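Local coordinates for putative succinylglutamate desuccinylase / aspartoacylase (Shewanella amazonensis, PDB 3FMC), which is probably a zinc-dependent hydrolase of the succinylglutamate desuccinylase/aspartoacylase family, thought to act on ester bonds, at residues Tyr264-Gly269 and Glu273-Lys278; Pro23-Lys28 and Gln55-Leu60; Ser177-Tyr182 and Leu251-Glu256; Tyr186-Ala191 and Thr199-Asn204. All coordinates share one frame; numbering follows the deposited sequence. Where two conformers were deposited one is given.

Contact 1: residues Tyr264-Gly269 and Glu273-Lys278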
loop_
_atom_site.group_PDB
_atom_site.type_symbol
_atom_site.label_atom_id
_atom_site.label_comp_id
_atom_site.label_asym_id
_atom_site.label_seq_id
_atom_site.Cartn_x
_atom_site.Cartn_y
_atom_site.Cartn_z
ATOM N N TYR C 264 5.572 -10.974 38.150
ATOM C CA TYR C 264 6.047 -12.228 37.626
ATOM C C TYR C 264 7.537 -12.395 37.914
ATOM O O TYR C 264 7.978 -13.449 38.317
ATOM C CB TYR C 264 5.772 -12.366 36.106
ATOM C CG TYR C 264 6.174 -13.702 35.562
ATOM C CD1 TYR C 264 5.460 -14.841 35.866
ATOM C CD2 TYR C 264 7.280 -13.836 34.714
ATOM C CE1 TYR C 264 5.832 -16.067 35.405
ATOM C CE2 TYR C 264 7.651 -15.076 34.236
ATOM C CZ TYR C 264 6.916 -16.189 34.559
ATOM O OH TYR C 264 7.257 -17.450 34.095
ATOM N N LEU C 265 8.297 -11.330 37.701
ATOM C CA LEU C 265 9.755 -11.370 37.939
ATOM C C LEU C 265 10.067 -11.636 39.433
ATOM O O LEU C 265 10.992 -12.377 39.737
ATOM C CB LEU C 265 10.372 -10.058 37.457
ATOM C CG LEU C 265 10.269 -9.761 35.951
ATOM C CD1 LEU C 265 11.084 -8.524 35.567
ATOM C CD2 LEU C 265 10.653 -10.977 35.149
ATOM N N SER C 266 9.313 -11.020 40.341
ATOM C CA SER C 266 9.470 -11.302 41.794
ATOM C C SER C 266 9.149 -12.785 42.062
ATOM O O SER C 266 9.916 -13.520 42.687
ATOM C CB SER C 266 8.574 -10.356 42.606
ATOM O OG SER C 266 8.597 -10.687 43.973
ATOM N N HIS C 267 7.996 -13.233 41.563
ATOM C CA HIS C 267 7.625 -14.647 41.634
ATOM C C HIS C 267 8.718 -15.619 41.183
ATOM O O HIS C 267 8.962 -16.646 41.827
ATOM C CB HIS C 267 6.279 -14.869 40.904
ATOM C CG HIS C 267 6.028 -16.286 40.492
ATOM N ND1 HIS C 267 5.836 -17.312 41.391
ATOM C CD2 HIS C 267 5.857 -16.827 39.261
ATOM C CE1 HIS C 267 5.625 -18.434 40.728
ATOM N NE2 HIS C 267 5.622 -18.164 39.429
ATOM N N ARG C 268 9.390 -15.320 40.063
ATOM C CA ARG C 268 10.445 -16.177 39.532
ATOM C C ARG C 268 11.831 -15.923 40.107
ATOM O O ARG C 268 12.790 -16.579 39.723
ATOM C CB ARG C 268 10.503 -16.025 38.006
ATOM C CG ARG C 268 9.213 -16.449 37.274
ATOM C CD ARG C 268 8.957 -17.896 37.461
ATOM N NE ARG C 268 10.154 -18.678 37.173
ATOM C CZ ARG C 268 10.484 -19.117 35.962
ATOM N NH1 ARG C 268 9.700 -18.889 34.916
ATOM N NH2 ARG C 268 11.578 -19.824 35.808
ATOM N N GLY C 269 11.936 -14.992 41.030
ATOM C CA GLY C 269 13.205 -14.699 41.675
ATOM C C GLY C 269 14.229 -14.009 40.834
ATOM O O GLY C 269 15.431 -14.138 41.088
ATOM N N GLU C 273 13.122 -8.229 45.536
ATOM C CA GLU C 273 11.968 -7.652 46.177
ATOM C C GLU C 273 10.678 -8.437 46.010
ATOM O O GLU C 273 10.491 -9.128 45.015
ATOM C CB GLU C 273 11.708 -6.236 45.654
ATOM C CG GLU C 273 12.687 -5.186 46.088
ATOM C CD GLU C 273 13.991 -5.150 45.321
ATOM O OE1 GLU C 273 14.263 -5.978 44.407
ATOM O OE2 GLU C 273 14.767 -4.243 45.663
ATOM N N THR C 274 9.809 -8.314 47.005
ATOM C CA THR C 274 8.484 -8.878 46.948
ATOM C C THR C 274 7.580 -7.914 46.184
ATOM O O THR C 274 7.462 -6.742 46.539
ATOM C CB THR C 274 7.922 -9.081 48.388
ATOM O OG1 THR C 274 8.811 -9.915 49.114
ATOM C CG2 THR C 274 6.519 -9.714 48.353
ATOM N N VAL C 275 6.983 -8.409 45.091
ATOM C CA VAL C 275 5.993 -7.682 44.314
ATOM C C VAL C 275 4.879 -8.695 44.124
ATOM O O VAL C 275 5.049 -9.714 43.453
ATOM C CB VAL C 275 6.537 -7.163 42.982
ATOM C CG1 VAL C 275 5.470 -6.313 42.267
ATOM C CG2 VAL C 275 7.781 -6.334 43.199
ATOM N N LEU C 276 3.762 -8.464 44.810
ATOM C CA LEU C 276 2.617 -9.404 44.775
ATOM C C LEU C 276 1.658 -9.059 43.639
ATOM O O LEU C 276 1.532 -7.899 43.267
ATOM C CB LEU C 276 1.839 -9.414 46.110
ATOM C CG LEU C 276 2.562 -9.956 47.342
ATOM C CD1 LEU C 276 1.607 -9.983 48.534
ATOM C CD2 LEU C 276 3.112 -11.354 47.078
ATOM N N PRO C 277 0.971 -10.069 43.087
ATOM C CA PRO C 277 0.052 -9.795 41.978
ATOM C C PRO C 277 -1.083 -8.867 42.341
ATOM O O PRO C 277 -1.587 -8.891 43.499
ATOM C CB PRO C 277 -0.530 -11.180 41.655
ATOM C CG PRO C 277 0.444 -12.121 42.158
ATOM C CD PRO C 277 0.970 -11.492 43.426
ATOM N N LYS C 278 -1.463 -8.043 41.364
ATOM C CA LYS C 278 -2.594 -7.147 41.512
ATOM C C LYS C 278 -3.830 -8.004 41.703
ATOM O O LYS C 278 -4.019 -8.985 40.982
ATOM C CB LYS C 278 -2.756 -6.298 40.282
ATOM C CG LYS C 278 -3.908 -5.322 40.344
ATOM C CD LYS C 278 -3.972 -4.541 39.050
ATOM C CE LYS C 278 -5.142 -3.554 39.028
ATOM N NZ LYS C 278 -5.340 -3.101 37.633
#

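Contact 2: residues Pro23-Lys28 and Gln55-Leu60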
loop_
_atom_site.group_PDB
_atom_site.type_symbol
_atom_site.label_atom_id
_atom_site.label_comp_id
_atom_site.label_asym_id
_atom_site.label_seq_id
_atom_site.Cartn_x
_atom_site.Cartn_y
_atom_site.Cartn_z
ATOM N N PRO C 23 18.239 -1.857 19.212
ATOM C CA PRO C 23 18.908 -1.505 20.466
ATOM C C PRO C 23 18.597 -2.619 21.476
ATOM O O PRO C 23 17.438 -3.003 21.619
ATOM C CB PRO C 23 18.224 -0.198 20.882
ATOM C CG PRO C 23 16.871 -0.276 20.317
ATOM C CD PRO C 23 16.893 -1.262 19.143
ATOM N N VAL C 24 19.636 -3.190 22.085
ATOM C CA VAL C 24 19.508 -4.254 23.104
ATOM C C VAL C 24 20.011 -3.696 24.423
ATOM O O VAL C 24 21.205 -3.350 24.511
ATOM C CB VAL C 24 20.286 -5.502 22.690
ATOM C CG1 VAL C 24 20.087 -6.678 23.726
ATOM C CG2 VAL C 24 19.862 -5.907 21.280
ATOM N N TYR C 25 19.107 -3.568 25.412
ATOM C CA TYR C 25 19.436 -3.038 26.719
ATOM C C TYR C 25 19.572 -4.207 27.687
ATOM O O TYR C 25 18.788 -5.151 27.640
ATOM C CB TYR C 25 18.363 -2.088 27.206
ATOM C CG TYR C 25 18.257 -0.832 26.358
ATOM C CD1 TYR C 25 19.146 0.204 26.527
ATOM C CD2 TYR C 25 17.255 -0.692 25.402
ATOM C CE1 TYR C 25 19.068 1.325 25.781
ATOM C CE2 TYR C 25 17.166 0.457 24.637
ATOM C CZ TYR C 25 18.084 1.450 24.807
ATOM O OH TYR C 25 18.032 2.603 24.061
ATOM N N ARG C 26 20.637 -4.209 28.471
ATOM C CA ARG C 26 20.835 -5.284 29.419
ATOM C C ARG C 26 21.139 -4.802 30.808
ATOM O O ARG C 26 21.976 -3.891 30.997
ATOM C CB ARG C 26 21.957 -6.187 28.998
ATOM C CG ARG C 26 21.908 -7.513 29.776
ATOM C CD ARG C 26 23.222 -8.214 29.745
ATOM N NE ARG C 26 23.062 -9.649 29.929
ATOM C CZ ARG C 26 24.062 -10.507 30.135
ATOM N NH1 ARG C 26 25.320 -10.085 30.245
ATOM N NH2 ARG C 26 23.795 -11.804 30.258
ATOM N N PHE C 27 20.405 -5.379 31.759
ATOM C CA PHE C 27 20.665 -5.222 33.186
ATOM C C PHE C 27 21.312 -6.545 33.654
ATOM O O PHE C 27 20.743 -7.610 33.490
ATOM C CB PHE C 27 19.388 -5.024 33.959
ATOM C CG PHE C 27 18.668 -3.774 33.642
ATOM C CD1 PHE C 27 17.862 -3.672 32.535
ATOM C CD2 PHE C 27 18.780 -2.681 34.484
ATOM C CE1 PHE C 27 17.164 -2.477 32.279
ATOM C CE2 PHE C 27 18.082 -1.514 34.240
ATOM C CZ PHE C 27 17.274 -1.410 33.145
ATOM N N LYS C 28 22.535 -6.483 34.164
ATOM C CA LYS C 28 23.227 -7.676 34.664
ATOM C C LYS C 28 22.688 -8.073 36.061
ATOM O O LYS C 28 22.575 -7.252 36.962
ATOM C CB LYS C 28 24.728 -7.423 34.753
ATOM N N GLN C 55 8.846 1.961 30.723
ATOM C CA GLN C 55 8.421 2.022 32.122
ATOM C C GLN C 55 9.077 0.925 32.945
ATOM O O GLN C 55 9.451 1.179 34.100
ATOM C CB GLN C 55 6.903 1.950 32.257
ATOM C CG GLN C 55 6.125 3.131 31.650
ATOM C CD GLN C 55 6.237 4.392 32.430
ATOM O OE1 GLN C 55 7.240 4.624 33.071
ATOM N NE2 GLN C 55 5.257 5.243 32.324
ATOM N N LEU C 56 9.232 -0.265 32.382
ATOM C CA LEU C 56 9.839 -1.375 33.094
ATOM C C LEU C 56 11.293 -1.028 33.414
ATOM O O LEU C 56 11.773 -1.233 34.542
ATOM C CB LEU C 56 9.732 -2.679 32.301
ATOM C CG LEU C 56 10.225 -3.975 32.969
ATOM C CD1 LEU C 56 9.458 -4.231 34.323
ATOM C CD2 LEU C 56 10.079 -5.155 31.990
HETATM N N MSE C 57 12.019 -0.499 32.431
HETATM C CA MSE C 57 13.398 -0.138 32.695
HETATM C C MSE C 57 13.504 0.955 33.772
HETATM O O MSE C 57 14.404 0.901 34.620
HETATM C CB MSE C 57 14.104 0.276 31.404
HETATM C CG MSE C 57 14.286 -0.893 30.500
HETATM SE SE MSE C 57 15.384 -0.509 28.901
HETATM C CE MSE C 57 14.503 0.985 28.178
ATOM N N LYS C 58 12.620 1.935 33.745
ATOM C CA LYS C 58 12.631 3.000 34.760
ATOM C C LYS C 58 12.423 2.421 36.167
ATOM O O LYS C 58 13.059 2.874 37.140
ATOM C CB LYS C 58 11.542 4.038 34.509
ATOM C CG LYS C 58 11.653 4.795 33.218
ATOM C CD LYS C 58 12.925 5.547 33.048
ATOM C CE LYS C 58 12.963 6.866 33.704
ATOM N NZ LYS C 58 14.192 7.554 33.147
ATOM N N LEU C 59 11.513 1.448 36.265
ATOM C CA LEU C 59 11.248 0.755 37.550
ATOM C C LEU C 59 12.420 -0.125 37.978
ATOM O O LEU C 59 12.821 -0.115 39.139
ATOM C CB LEU C 59 9.982 -0.100 37.432
ATOM C CG LEU C 59 8.653 0.630 37.454
ATOM C CD1 LEU C 59 7.507 -0.271 37.030
ATOM C CD2 LEU C 59 8.424 1.216 38.809
ATOM N N LEU C 60 12.978 -0.878 37.031
ATOM C CA LEU C 60 14.056 -1.816 37.296
ATOM C C LEU C 60 15.276 -1.124 37.857
ATOM O O LEU C 60 16.035 -1.724 38.611
ATOM C CB LEU C 60 14.432 -2.616 36.083
ATOM C CG LEU C 60 13.488 -3.776 35.777
ATOM C CD1 LEU C 60 13.838 -4.288 34.355
ATOM C CD2 LEU C 60 13.558 -4.898 36.833
#

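Contact 3: residues Ser177-Tyr182 and Leu251-Glu256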
loop_
_atom_site.group_PDB
_atom_site.type_symbol
_atom_site.label_atom_id
_atom_site.label_comp_id
_atom_site.label_asym_id
_atom_site.label_seq_id
_atom_site.Cartn_x
_atom_site.Cartn_y
_atom_site.Cartn_z
ATOM N N SER C 177 -8.313 -3.571 20.979
ATOM C CA SER C 177 -8.222 -4.764 21.807
ATOM C C SER C 177 -8.117 -4.506 23.309
ATOM O O SER C 177 -7.609 -3.490 23.736
ATOM C CB SER C 177 -6.973 -5.532 21.371
ATOM O OG SER C 177 -6.714 -6.731 22.056
ATOM N N CYS C 178 -8.551 -5.494 24.079
ATOM C CA CYS C 178 -8.317 -5.470 25.514
ATOM C C CYS C 178 -6.971 -6.142 25.744
ATOM O O CYS C 178 -6.339 -6.659 24.820
ATOM C CB CYS C 178 -9.455 -6.187 26.294
ATOM S SG CYS C 178 -9.541 -7.898 26.119
ATOM N N LYS C 179 -6.481 -6.070 26.982
ATOM C CA LYS C 179 -5.229 -6.744 27.351
ATOM C C LYS C 179 -5.526 -8.246 27.519
ATOM O O LYS C 179 -6.484 -8.660 28.183
ATOM C CB LYS C 179 -4.668 -6.172 28.672
ATOM C CG LYS C 179 -4.473 -4.706 28.630
ATOM C CD LYS C 179 -3.794 -4.176 29.886
ATOM C CE LYS C 179 -3.686 -2.694 29.833
ATOM N NZ LYS C 179 -3.030 -2.171 31.048
ATOM N N HIS C 180 -4.695 -9.050 26.898
ATOM C CA HIS C 180 -4.793 -10.482 26.941
ATOM C C HIS C 180 -3.414 -11.119 26.893
ATOM O O HIS C 180 -2.415 -10.482 26.557
ATOM C CB HIS C 180 -5.800 -11.075 25.925
ATOM C CG HIS C 180 -5.511 -10.769 24.483
ATOM N ND1 HIS C 180 -5.680 -9.508 23.937
ATOM C CD2 HIS C 180 -5.172 -11.580 23.464
ATOM C CE1 HIS C 180 -5.418 -9.567 22.644
ATOM N NE2 HIS C 180 -5.101 -10.813 22.337
ATOM N N LEU C 181 -3.376 -12.381 27.229
ATOM C CA LEU C 181 -2.132 -13.127 27.350
ATOM C C LEU C 181 -2.204 -14.488 26.732
ATOM O O LEU C 181 -3.228 -15.189 26.872
ATOM C CB LEU C 181 -1.830 -13.316 28.828
ATOM C CG LEU C 181 -0.633 -14.124 29.346
ATOM C CD1 LEU C 181 0.737 -13.447 29.046
ATOM C CD2 LEU C 181 -0.746 -14.410 30.895
ATOM N N TYR C 182 -1.154 -14.832 26.005
ATOM C CA TYR C 182 -0.939 -16.188 25.544
ATOM C C TYR C 182 0.058 -16.844 26.526
ATOM O O TYR C 182 1.184 -16.317 26.811
ATOM C CB TYR C 182 -0.425 -16.282 24.131
ATOM C CG TYR C 182 -1.392 -15.817 23.061
ATOM C CD1 TYR C 182 -1.543 -14.476 22.749
ATOM C CD2 TYR C 182 -2.133 -16.739 22.342
ATOM C CE1 TYR C 182 -2.422 -14.058 21.752
ATOM C CE2 TYR C 182 -3.010 -16.351 21.413
ATOM C CZ TYR C 182 -3.161 -15.027 21.081
ATOM O OH TYR C 182 -4.044 -14.691 20.074
ATOM N N LEU C 251 1.503 6.100 28.315
ATOM C CA LEU C 251 2.533 5.860 29.347
ATOM C C LEU C 251 1.954 5.415 30.689
ATOM O O LEU C 251 2.466 4.478 31.309
ATOM C CB LEU C 251 3.457 7.071 29.484
ATOM C CG LEU C 251 4.419 7.243 28.304
ATOM C CD1 LEU C 251 5.050 8.651 28.335
ATOM C CD2 LEU C 251 5.439 6.170 28.375
ATOM N N ASP C 252 0.834 5.986 31.095
ATOM C CA ASP C 252 0.219 5.537 32.350
ATOM C C ASP C 252 -0.238 4.101 32.262
ATOM O O ASP C 252 -0.056 3.303 33.198
ATOM C CB ASP C 252 -1.007 6.383 32.701
ATOM C CG ASP C 252 -0.648 7.754 33.206
ATOM O OD1 ASP C 252 0.514 7.975 33.586
ATOM O OD2 ASP C 252 -1.554 8.602 33.221
ATOM N N ASP C 253 -0.871 3.755 31.142
ATOM C CA ASP C 253 -1.325 2.374 30.981
ATOM C C ASP C 253 -0.123 1.407 30.927
ATOM O O ASP C 253 -0.153 0.315 31.498
ATOM C CB ASP C 253 -2.204 2.261 29.725
ATOM C CG ASP C 253 -3.098 1.043 29.750
ATOM O OD1 ASP C 253 -3.556 0.679 30.852
ATOM O OD2 ASP C 253 -3.383 0.497 28.660
ATOM N N ALA C 254 0.949 1.817 30.248
ATOM C CA ALA C 254 2.186 1.020 30.160
ATOM C C ALA C 254 2.828 0.778 31.552
ATOM O O ALA C 254 3.455 -0.259 31.797
ATOM C CB ALA C 254 3.179 1.717 29.218
ATOM N N LEU C 255 2.679 1.735 32.456
ATOM C CA LEU C 255 3.166 1.568 33.837
ATOM C C LEU C 255 2.447 0.396 34.516
ATOM O O LEU C 255 3.079 -0.439 35.177
ATOM C CB LEU C 255 3.003 2.865 34.623
ATOM C CG LEU C 255 3.648 2.870 36.024
ATOM C CD1 LEU C 255 5.180 2.444 36.039
ATOM C CD2 LEU C 255 3.364 4.249 36.620
ATOM N N GLU C 256 1.132 0.331 34.372
ATOM C CA GLU C 256 0.356 -0.793 34.915
ATOM C C GLU C 256 0.865 -2.124 34.380
ATOM O O GLU C 256 1.069 -3.084 35.123
ATOM C CB GLU C 256 -1.144 -0.626 34.588
ATOM C CG GLU C 256 -1.932 -1.943 34.658
ATOM C CD GLU C 256 -3.424 -1.768 34.465
ATOM O OE1 GLU C 256 -4.033 -1.066 35.294
ATOM O OE2 GLU C 256 -3.987 -2.371 33.512
#

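Contact 4: residues Tyr186-Ala191 and Thr199-Asn204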
loop_
_atom_site.group_PDB
_atom_site.type_symbol
_atom_site.label_atom_id
_atom_site.label_comp_id
_atom_site.label_asym_id
_atom_site.label_seq_id
_atom_site.Cartn_x
_atom_site.Cartn_y
_atom_site.Cartn_z
ATOM N N TYR C 186 1.638 -25.713 30.007
ATOM C CA TYR C 186 2.556 -26.177 31.059
ATOM C C TYR C 186 2.861 -25.110 32.163
ATOM O O TYR C 186 3.419 -25.462 33.214
ATOM C CB TYR C 186 3.875 -26.726 30.482
ATOM C CG TYR C 186 4.783 -25.666 29.907
ATOM C CD1 TYR C 186 5.660 -24.956 30.722
ATOM C CD2 TYR C 186 4.755 -25.355 28.541
ATOM C CE1 TYR C 186 6.463 -23.953 30.209
ATOM C CE2 TYR C 186 5.599 -24.386 28.009
ATOM C CZ TYR C 186 6.441 -23.678 28.847
ATOM O OH TYR C 186 7.276 -22.696 28.357
ATOM N N GLU C 187 2.539 -23.832 31.948
ATOM C CA GLU C 187 2.727 -22.841 32.974
ATOM C C GLU C 187 1.514 -21.962 33.147
ATOM O O GLU C 187 1.612 -20.740 33.165
ATOM C CB GLU C 187 3.986 -21.980 32.759
ATOM C CG GLU C 187 4.414 -21.255 34.051
ATOM C CD GLU C 187 5.583 -20.292 33.842
ATOM O OE1 GLU C 187 6.230 -20.419 32.795
ATOM O OE2 GLU C 187 5.841 -19.414 34.710
ATOM N N ARG C 188 0.365 -22.611 33.309
ATOM C CA ARG C 188 -0.896 -21.930 33.580
ATOM C C ARG C 188 -0.807 -20.961 34.770
ATOM O O ARG C 188 -1.432 -19.896 34.773
ATOM C CB ARG C 188 -1.971 -22.985 33.809
ATOM C CG ARG C 188 -3.260 -22.395 34.300
ATOM C CD ARG C 188 -4.349 -23.407 34.286
ATOM N NE ARG C 188 -5.435 -22.934 35.116
ATOM C CZ ARG C 188 -6.648 -23.469 35.130
ATOM N NH1 ARG C 188 -6.918 -24.500 34.328
ATOM N NH2 ARG C 188 -7.580 -22.958 35.948
ATOM N N SER C 189 0.044 -21.273 35.745
ATOM C CA SER C 189 0.209 -20.400 36.884
ATOM C C SER C 189 0.705 -19.008 36.558
ATOM O O SER C 189 0.452 -18.063 37.327
ATOM C CB SER C 189 1.161 -21.041 37.901
ATOM O OG SER C 189 2.448 -21.239 37.327
ATOM N N ALA C 190 1.406 -18.837 35.429
ATOM C CA ALA C 190 1.980 -17.532 35.118
ATOM C C ALA C 190 0.928 -16.434 35.047
ATOM O O ALA C 190 1.197 -15.282 35.384
ATOM C CB ALA C 190 2.822 -17.584 33.796
ATOM N N ALA C 191 -0.263 -16.777 34.553
ATOM C CA ALA C 191 -1.334 -15.806 34.401
ATOM C C ALA C 191 -1.736 -15.151 35.712
ATOM O O ALA C 191 -2.164 -14.023 35.715
ATOM C CB ALA C 191 -2.564 -16.462 33.700
ATOM N N THR C 199 -6.669 -14.829 29.422
ATOM C CA THR C 199 -5.527 -15.619 28.996
ATOM C C THR C 199 -5.945 -16.780 28.066
ATOM O O THR C 199 -6.899 -17.494 28.335
ATOM C CB THR C 199 -4.754 -16.202 30.215
ATOM O OG1 THR C 199 -4.315 -15.120 31.142
ATOM C CG2 THR C 199 -3.587 -17.066 29.744
ATOM N N LEU C 200 -5.198 -16.939 26.979
ATOM C CA LEU C 200 -5.336 -18.058 26.048
ATOM C C LEU C 200 -4.268 -19.073 26.416
ATOM O O LEU C 200 -3.068 -18.753 26.415
ATOM C CB LEU C 200 -5.126 -17.602 24.592
ATOM C CG LEU C 200 -6.244 -16.711 24.053
ATOM C CD1 LEU C 200 -5.890 -15.868 22.881
ATOM C CD2 LEU C 200 -7.468 -17.596 23.761
ATOM N N LEU C 201 -4.698 -20.272 26.803
ATOM C CA LEU C 201 -3.804 -21.392 27.114
ATOM C C LEU C 201 -3.519 -22.152 25.832
ATOM O O LEU C 201 -4.435 -22.665 25.156
ATOM C CB LEU C 201 -4.423 -22.286 28.200
ATOM C CG LEU C 201 -4.701 -21.638 29.563
ATOM C CD1 LEU C 201 -5.520 -22.551 30.469
ATOM C CD2 LEU C 201 -3.395 -21.225 30.242
ATOM N N ILE C 202 -2.229 -22.235 25.481
ATOM C CA ILE C 202 -1.818 -22.742 24.175
ATOM C C ILE C 202 -1.020 -24.036 24.274
ATOM O O ILE C 202 -0.262 -24.248 25.235
ATOM C CB ILE C 202 -1.099 -21.611 23.324
ATOM C CG1 ILE C 202 0.319 -21.300 23.823
ATOM C CG2 ILE C 202 -1.948 -20.306 23.261
ATOM C CD1 ILE C 202 1.050 -20.330 22.859
ATOM N N PRO C 203 -1.186 -24.922 23.283
ATOM C CA PRO C 203 -0.575 -26.238 23.313
ATOM C C PRO C 203 0.841 -26.291 22.768
ATOM O O PRO C 203 1.377 -25.283 22.291
ATOM C CB PRO C 203 -1.475 -27.044 22.395
ATOM C CG PRO C 203 -1.914 -26.060 21.362
ATOM C CD PRO C 203 -2.025 -24.740 22.083
ATOM N N ASN C 204 1.438 -27.472 22.865
ATOM C CA ASN C 204 2.766 -27.713 22.306
ATOM C C ASN C 204 2.681 -27.876 20.776
ATOM O O ASN C 204 2.649 -28.989 20.239
ATOM C CB ASN C 204 3.413 -28.946 22.930
ATOM C CG ASN C 204 4.884 -29.057 22.606
ATOM O OD1 ASN C 204 5.446 -28.187 21.934
ATOM N ND2 ASN C 204 5.512 -30.155 23.036
#

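Contact 1: residues Tyr264-Gly269 and Glu273-Lys278
The flat carbonyl group of Glu273 is met at its edge by the hydroxyl of Ser266: OG lies in the carbonyl plane on a lone pair, with a C=O...O angle of 139°, and donates to Glu273 O over 2.7 Å. The other flat groups belong to the helix itself. Arg268 CG rests on one face of the Tyr264 ring, 3.5 Å above its plane and offset toward the rim, while Arg268 NH1 reaches the phenol OH of Tyr264 at 3.0 Å, with the OH almost in the guanidinium plane. Tyr264 CD1 in turn lies at the edge of the His267 imidazole, in its plane. Tyr264 and His267 also stack on Phe194 and Tyr193, respectively, and Tyr193 packs on Pro277 of the loop as well.

On the helix side Ser266 carries nearly all of the contact. Its OG stands anti to the backbone N (chi1 174°), which extends it to the loop, where it also accepts from Val275 N at 3.0 Å, with an N-H...O angle of 151°. Beside the two bonds, Val275 CB packs against Ser266 CB at 3.8 Å. The carboxylate of Glu273 takes no part; OE1 binds the backbone N of Glu64. Gly269, with positive phi, ends helix 251-267 in a Schellman motif, from which the chain turns back past Ser266.

Donating to Glu273 O while accepting from Val275 N, a single hydroxyl satisfies two backbone groups of an irregular segment and fixes its own rotation, although the contact lies at the surface.

Contact 2: residues Pro23-Lys28 and Gln55-Leu60
Strand 23-27 and helix 55-60 run in nearly the same direction, their axes 10.9 Å apart at closest approach and inclined by 25°; the nearest alpha carbons are those of Phe27 and Leu60. Tyr25 and Phe27, alternate residues of the strand, both send their rings to the helix, which answers with Met57, a selenomethionine, and Leu60, one turn apart on the same side. The Met57 side chain runs at about a right angle to both Tyr25 and Phe27. Its CG comes to the edge of the Phe27 ring, 3.7 Å from CE1. Met57 SE touches Tyr25 CB at 3.8 Å and also lies 4.4 Å from the centroid of the Tyr25 ring, an oblique Met-aromatic contact. The bend at chi3 (-54°) carries the terminal CE over one face of that ring, toward its rim. Helix 48-60 thus covers one side of the strand layer in which 19-27 lies beside 4-13 and 69-72, and Leu71 of the last strand also touches Met57. Farther along, Leu60 CB sits over one face of the Phe27 ring, 4.2 Å from CE2. The phenol OH of Tyr25 is hydrogen-bonded to Leu323 O of the second subunit, whose Tyr326 packs on Met57.

Contact 3: residues Ser177-Tyr182 and Leu251-Glu256
A salt-bridge network joins Lys179 of strand 176-184 to the first turns of helix 251-267, linking strand and helix at the surface of the catalytic domain. The two backbones stay well apart, 10.6 Å between the CA atoms of Lys179 and Asp253, and the lysine spans most of the gap, met by the side chains of Asp253 and Glu256. Beyond CG its chain is fully extended, chi2 to chi4 all close to 180°, and this carries the ammonium out to the helix.

There NZ donates to Asp253 OD1 at 2.9 Å and to Glu256 OE2 at 2.7 Å. Both oxygens are met from above their carboxylate planes, by 50° at Asp253 and 41° at Glu256. Lys179 and Asp253 approach from opposite directions, and the CE methylene also lies against the carboxylate, 3.4 Å from Asp253 OD2. Glu256 was deposited in two conformers, so its bridge is the less certain of the two. Asp253 OD2 has a second partner in Arg248, and Lys179 NZ makes a further salt bridge to Asp257.

At the foot of the lysine the backbone is tied down by its neighbours. Cys178 O accepts both from Ser177 OG at 2.8 Å, in the carbonyl plane, and from His180 ND1 at 3.1 Å, which comes from above that plane.

With Asp253, Asp257 and, in this conformer, Glu256 gathered round one ammonium, the lysine probably offsets the mutual repulsion of acids crowded at the N-terminal end of the helix and would itself be favoured in its charged form.

Contact 4: residues Tyr186-Ala191 and Thr199-Asn204
Ala191 points its methyl at Thr199, and Arg188 lays its aliphatic stem against Leu201; these two pairs make up the contact, both by van der Waals touch. Thr199 and Leu201 are alternate residues of strand 198-202 and turn toward the same side, while Leu200 between them faces the other way, onto Tyr182.

The hydroxyl branch of Thr199 does the closest touching: its OG1, set beside the backbone N (chi1 -57°), lies 3.4 Å from Ala191 CB. Thr199 CG2 is farther from the same methyl, at 4.1 Å. Two residues along, Leu201 CD1 meets Arg188 CD at 4.1 Å, the two side chains slanting past each other. Arg188 starts with CG anti to its own N (chi1 171°) and stays extended as far as NE, which brings CD alongside the leucine methyl and carries the guanidinium past it. There NH2 forms a salt bridge with the C-terminal carboxylate, Leu368 OXT.

The C-terminal end of the chain packs against both pairs. Leu368 lies on Ala191 and Thr199, and Phe366 touches Arg188 and Leu201. On the same loop, Glu187 hydrogen-bonds through its carboxylate to Ser237 and to Tyr264 of helix 251-267.

Residues 188-191 have helical backbone angles without the regular helical bonds. They belong to the short connection between strands 176-184 and 198-202, parallel neighbours in the fold. Packed on the Thr199 and Leu201 side of the strand it leads into, this loop forms part of the alpha/beta catalytic domain, consistent with the zinc-hydrolase family to which the protein is assigned.

Overall arrangement
From the N terminus, contact 2 comes first: it closes the loop from strand 19-27 to helix 48-60 before any other contact opens. Contact 3 then closes a long loop from strand 176-184 to helix 251-267, and contact 4 is nested inside it, folding the connection between neighbouring strands 176-184 and 198-202. Contact 1 follows in series, closing a tight turn at the far end of the helix that contact 3 uses at its start. Helix 251-267 is thus shared by contacts 1 and 3, while contacts 3 and 4 meet through the two neighbouring strands. Leu59 packs on Leu255 between contacts 2 and 3. Contacts 2 and 4, about 26 Å apart between centres, do not touch.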